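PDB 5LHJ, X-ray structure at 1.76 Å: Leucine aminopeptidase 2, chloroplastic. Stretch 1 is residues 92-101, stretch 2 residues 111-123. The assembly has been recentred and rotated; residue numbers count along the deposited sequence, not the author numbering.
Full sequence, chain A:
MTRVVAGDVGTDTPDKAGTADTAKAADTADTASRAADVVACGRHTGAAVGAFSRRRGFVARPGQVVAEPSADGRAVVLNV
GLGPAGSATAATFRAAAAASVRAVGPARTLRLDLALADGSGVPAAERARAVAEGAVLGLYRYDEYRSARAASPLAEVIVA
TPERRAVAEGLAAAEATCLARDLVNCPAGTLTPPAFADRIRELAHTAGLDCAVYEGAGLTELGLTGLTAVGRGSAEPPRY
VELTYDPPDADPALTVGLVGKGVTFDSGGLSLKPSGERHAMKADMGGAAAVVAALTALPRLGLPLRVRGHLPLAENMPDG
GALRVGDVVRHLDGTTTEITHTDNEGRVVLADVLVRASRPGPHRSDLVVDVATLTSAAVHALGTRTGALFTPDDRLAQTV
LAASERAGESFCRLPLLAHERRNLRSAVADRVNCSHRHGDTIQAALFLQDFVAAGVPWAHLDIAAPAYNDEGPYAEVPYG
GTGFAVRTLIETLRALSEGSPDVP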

# COMPACT_ATOMS: atom_id res chain seq x y z
N THR A 92 19.73 20.71 32.47
CA THR A 92 19.36 20.06 33.72
C THR A 92 18.46 20.97 34.56
O THR A 92 17.43 20.52 35.07
CB THR A 92 20.59 19.70 34.57
OG1 THR A 92 21.58 19.06 33.75
CG2 THR A 92 20.20 18.76 35.72
N PHE A 93 18.86 22.23 34.69
CA PHE A 93 18.07 23.21 35.46
C PHE A 93 16.73 23.54 34.81
O PHE A 93 15.72 23.69 35.50
CB PHE A 93 18.90 24.47 35.72
CG PHE A 93 19.94 24.27 36.78
CD1 PHE A 93 21.20 23.80 36.45
CD2 PHE A 93 19.63 24.48 38.12
CE1 PHE A 93 22.15 23.56 37.43
CE2 PHE A 93 20.58 24.25 39.11
CZ PHE A 93 21.84 23.79 38.76
N ARG A 94 16.73 23.64 33.49
CA ARG A 94 15.51 23.92 32.75
C ARG A 94 14.50 22.79 32.97
O ARG A 94 13.34 23.01 33.32
CB ARG A 94 15.85 24.12 31.26
CG ARG A 94 14.84 24.92 30.49
CD ARG A 94 15.25 25.13 29.04
NE ARG A 94 16.33 26.11 28.86
CZ ARG A 94 17.60 25.83 28.54
NH1 ARG A 94 18.05 24.58 28.33
NH2 ARG A 94 18.44 26.85 28.40
N ALA A 95 14.98 21.55 32.80
CA ALA A 95 14.15 20.36 33.02
C ALA A 95 13.67 20.20 34.47
O ALA A 95 12.53 19.80 34.71
CB ALA A 95 14.89 19.10 32.57
N ALA A 96 14.54 20.48 35.45
CA ALA A 96 14.16 20.41 36.87
C ALA A 96 13.08 21.42 37.23
O ALA A 96 12.18 21.13 38.01
CB ALA A 96 15.37 20.58 37.78
N ALA A 97 13.16 22.63 36.65
CA ALA A 97 12.15 23.65 36.89
C ALA A 97 10.80 23.22 36.31
O ALA A 97 9.75 23.41 36.94
CB ALA A 97 12.58 24.98 36.30
N ALA A 98 10.81 22.64 35.12
CA ALA A 98 9.56 22.16 34.51
C ALA A 98 8.94 21.02 35.33
O ALA A 98 7.72 21.00 35.54
CB ALA A 98 9.79 21.72 33.07
N ALA A 99 9.77 20.11 35.83
CA ALA A 99 9.30 19.03 36.72
C ALA A 99 8.68 19.55 38.02
O ALA A 99 7.70 19.01 38.52
CB ALA A 99 10.43 18.06 37.04
N SER A 100 9.30 20.60 38.58
CA SER A 100 8.80 21.26 39.79
C SER A 100 7.40 21.83 39.60
O SER A 100 6.52 21.61 40.43
CB SER A 100 9.75 22.38 40.24
OG SER A 100 11.05 21.87 40.52
N VAL A 101 7.20 22.58 38.50
CA VAL A 101 5.91 23.22 38.26
C VAL A 101 4.81 22.19 37.98
O VAL A 101 3.66 22.38 38.39
CB VAL A 101 5.96 24.33 37.17
CG1 VAL A 101 6.90 25.45 37.58
CG2 VAL A 101 6.35 23.80 35.80
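Stretch 2 (111-123) RLDLALADGSGVP

How does stretch 2 run over the helix of residues 92-101? It leaves the end of a strand at Arg111 and Leu112, turns through a short 3-10 segment at 114-116, and continues as loop to Pro123, which holds the N-cap position before another helix. Its contacts move back along the helix as its own numbers rise: Leu112 meets Ser100 and Ala97, Leu114 meets Ala97 and Ala96, and Ala117, Ser120 and Val122 gather at Phe93. The backbones come nearest at Ala97 and Leu114, whose CA atoms are 7.3 Å apart. No hydrogen bond crosses between the stretches, so packing holds this contact, with 401 Å² buried in all.

What do the two leucines do? Leu112 and Leu114 both point their CA-to-CB bonds toward the helix, and both adopt the m, t rotamer, a common and relaxed choice for leucine. Asp113, between them, makes no contact with the helix; its carboxylate instead forms a salt bridge with Arg111, OD1 of Asp113 lying 2.8 Å from NE of Arg111. Leu114 CD1 reaches close to the helix backbone, 3.5 Å from Ala97 N and 3.7 Å from Ala96 C, and lies 4.0 Å from the CB atoms of both alanines. Those short side chains leave the helix surface low enough for such an approach. Leu112 CD2 packs 3.7 Å from Ser100 CB.

Why can a serine sit among these apolar groups? Ser100 has chi1 at -60° (m), which turns its hydroxyl back along its own helix, where OG donates a hydrogen bond to Ala96 O at 2.9 Å. The polar group is thus satisfied within the helix, even though Ser100 OG lies 3.8 Å from Leu114 CD1.

How is Phe93 enclosed? With chi1 at -75° (m) and chi2 at 89°, its side chain extends toward stretch 2, which covers 112 Å² of this residue, the largest share in the contact. Leu114 O lies at the ring edge, 3.4 Å from Phe93 CE2, while also accepting the backbone hydrogen bond from Ala117 N at 3.1 Å. Ser120 OG is at the edge too, 3.9 Å from Phe93 CE1; the p rotamer of Ser120 also lets its OG accept a hydrogen bond from Val122 N at 3.2 Å. Val122, in the t rotamer, brings CG2 to 4.1 Å from Phe93 CE1. Just before Ser120, Gly119 has phi 110° and psi -28°, where a CB would jam against the preceding carbonyl oxygen.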

# COMPACT_ATOMS: atom_id res chain seq x y z
N ARG A 111 7.64 28.83 45.09
CA ARG A 111 8.96 29.45 45.04
C ARG A 111 9.97 28.39 44.63
O ARG A 111 10.11 27.37 45.31
CB ARG A 111 9.36 30.05 46.40
CG ARG A 111 10.59 30.94 46.28
CD ARG A 111 11.04 31.51 47.61
NE ARG A 111 11.77 30.53 48.42
CZ ARG A 111 11.47 30.16 49.67
NH1 ARG A 111 10.44 30.68 50.34
NH2 ARG A 111 12.24 29.27 50.28
N LEU A 112 10.65 28.62 43.51
CA LEU A 112 11.72 27.75 43.04
C LEU A 112 13.05 28.26 43.60
O LEU A 112 13.48 29.38 43.25
CB LEU A 112 11.79 27.75 41.51
CG LEU A 112 10.46 27.40 40.82
CD1 LEU A 112 10.57 27.60 39.32
CD2 LEU A 112 10.05 25.99 41.17
N ASP A 113 13.69 27.46 44.45
CA ASP A 113 15.04 27.75 44.94
C ASP A 113 16.13 27.03 44.13
O ASP A 113 17.29 27.07 44.52
CB ASP A 113 15.16 27.39 46.43
CG ASP A 113 14.33 28.30 47.34
OD1 ASP A 113 13.67 29.24 46.86
OD2 ASP A 113 14.34 28.07 48.56
N LEU A 114 15.77 26.43 43.00
CA LEU A 114 16.69 25.57 42.25
C LEU A 114 17.97 26.28 41.81
O LEU A 114 19.04 25.67 41.82
CB LEU A 114 16.00 24.99 41.00
CG LEU A 114 14.71 24.19 41.17
CD1 LEU A 114 14.20 23.78 39.79
CD2 LEU A 114 14.86 22.97 42.05
N ALA A 115 17.87 27.54 41.41
CA ALA A 115 19.04 28.28 40.90
C ALA A 115 20.05 28.62 42.00
O ALA A 115 21.17 29.05 41.69
CB ALA A 115 18.61 29.54 40.16
N LEU A 116 19.66 28.47 43.27
CA LEU A 116 20.58 28.63 44.41
C LEU A 116 21.51 27.45 44.60
O LEU A 116 22.55 27.59 45.24
CB LEU A 116 19.80 28.89 45.70
CG LEU A 116 18.92 30.14 45.70
CD1 LEU A 116 18.09 30.25 46.97
CD2 LEU A 116 19.75 31.39 45.50
N ALA A 117 21.15 26.29 44.07
CA ALA A 117 22.04 25.12 44.11
C ALA A 117 23.32 25.41 43.33
O ALA A 117 23.29 25.62 42.11
CB ALA A 117 21.33 23.88 43.57
N ASP A 118 24.44 25.46 44.04
CA ASP A 118 25.75 25.69 43.42
C ASP A 118 26.56 24.40 43.55
O ASP A 118 26.09 23.41 44.11
CB ASP A 118 26.47 26.92 44.02
CG ASP A 118 26.68 26.83 45.54
OD1 ASP A 118 26.47 25.76 46.14
OD2 ASP A 118 27.05 27.85 46.13
N GLY A 119 27.76 24.38 43.02
CA GLY A 119 28.54 23.15 43.05
C GLY A 119 28.68 22.54 41.68
O GLY A 119 29.66 21.86 41.42
N SER A 120 27.71 22.77 40.79
CA SER A 120 27.91 22.44 39.37
C SER A 120 28.77 23.51 38.71
O SER A 120 29.02 24.57 39.30
CB SER A 120 26.57 22.30 38.61
OG SER A 120 25.99 23.56 38.34
N GLY A 121 29.20 23.23 37.49
CA GLY A 121 29.89 24.21 36.66
C GLY A 121 29.01 25.24 35.98
O GLY A 121 29.52 26.10 35.26
N VAL A 122 27.69 25.19 36.19
CA VAL A 122 26.76 26.14 35.57
C VAL A 122 26.77 27.43 36.40
O VAL A 122 26.37 27.40 37.56
CB VAL A 122 25.32 25.59 35.49
CG1 VAL A 122 24.41 26.57 34.75
CG2 VAL A 122 25.28 24.23 34.81
N PRO A 123 27.21 28.55 35.80
CA PRO A 123 27.26 29.81 36.55
C PRO A 123 25.89 30.30 37.01
O PRO A 123 24.87 29.95 36.38
CB PRO A 123 27.87 30.81 35.56
CG PRO A 123 28.52 29.99 34.51
CD PRO A 123 27.73 28.72 34.43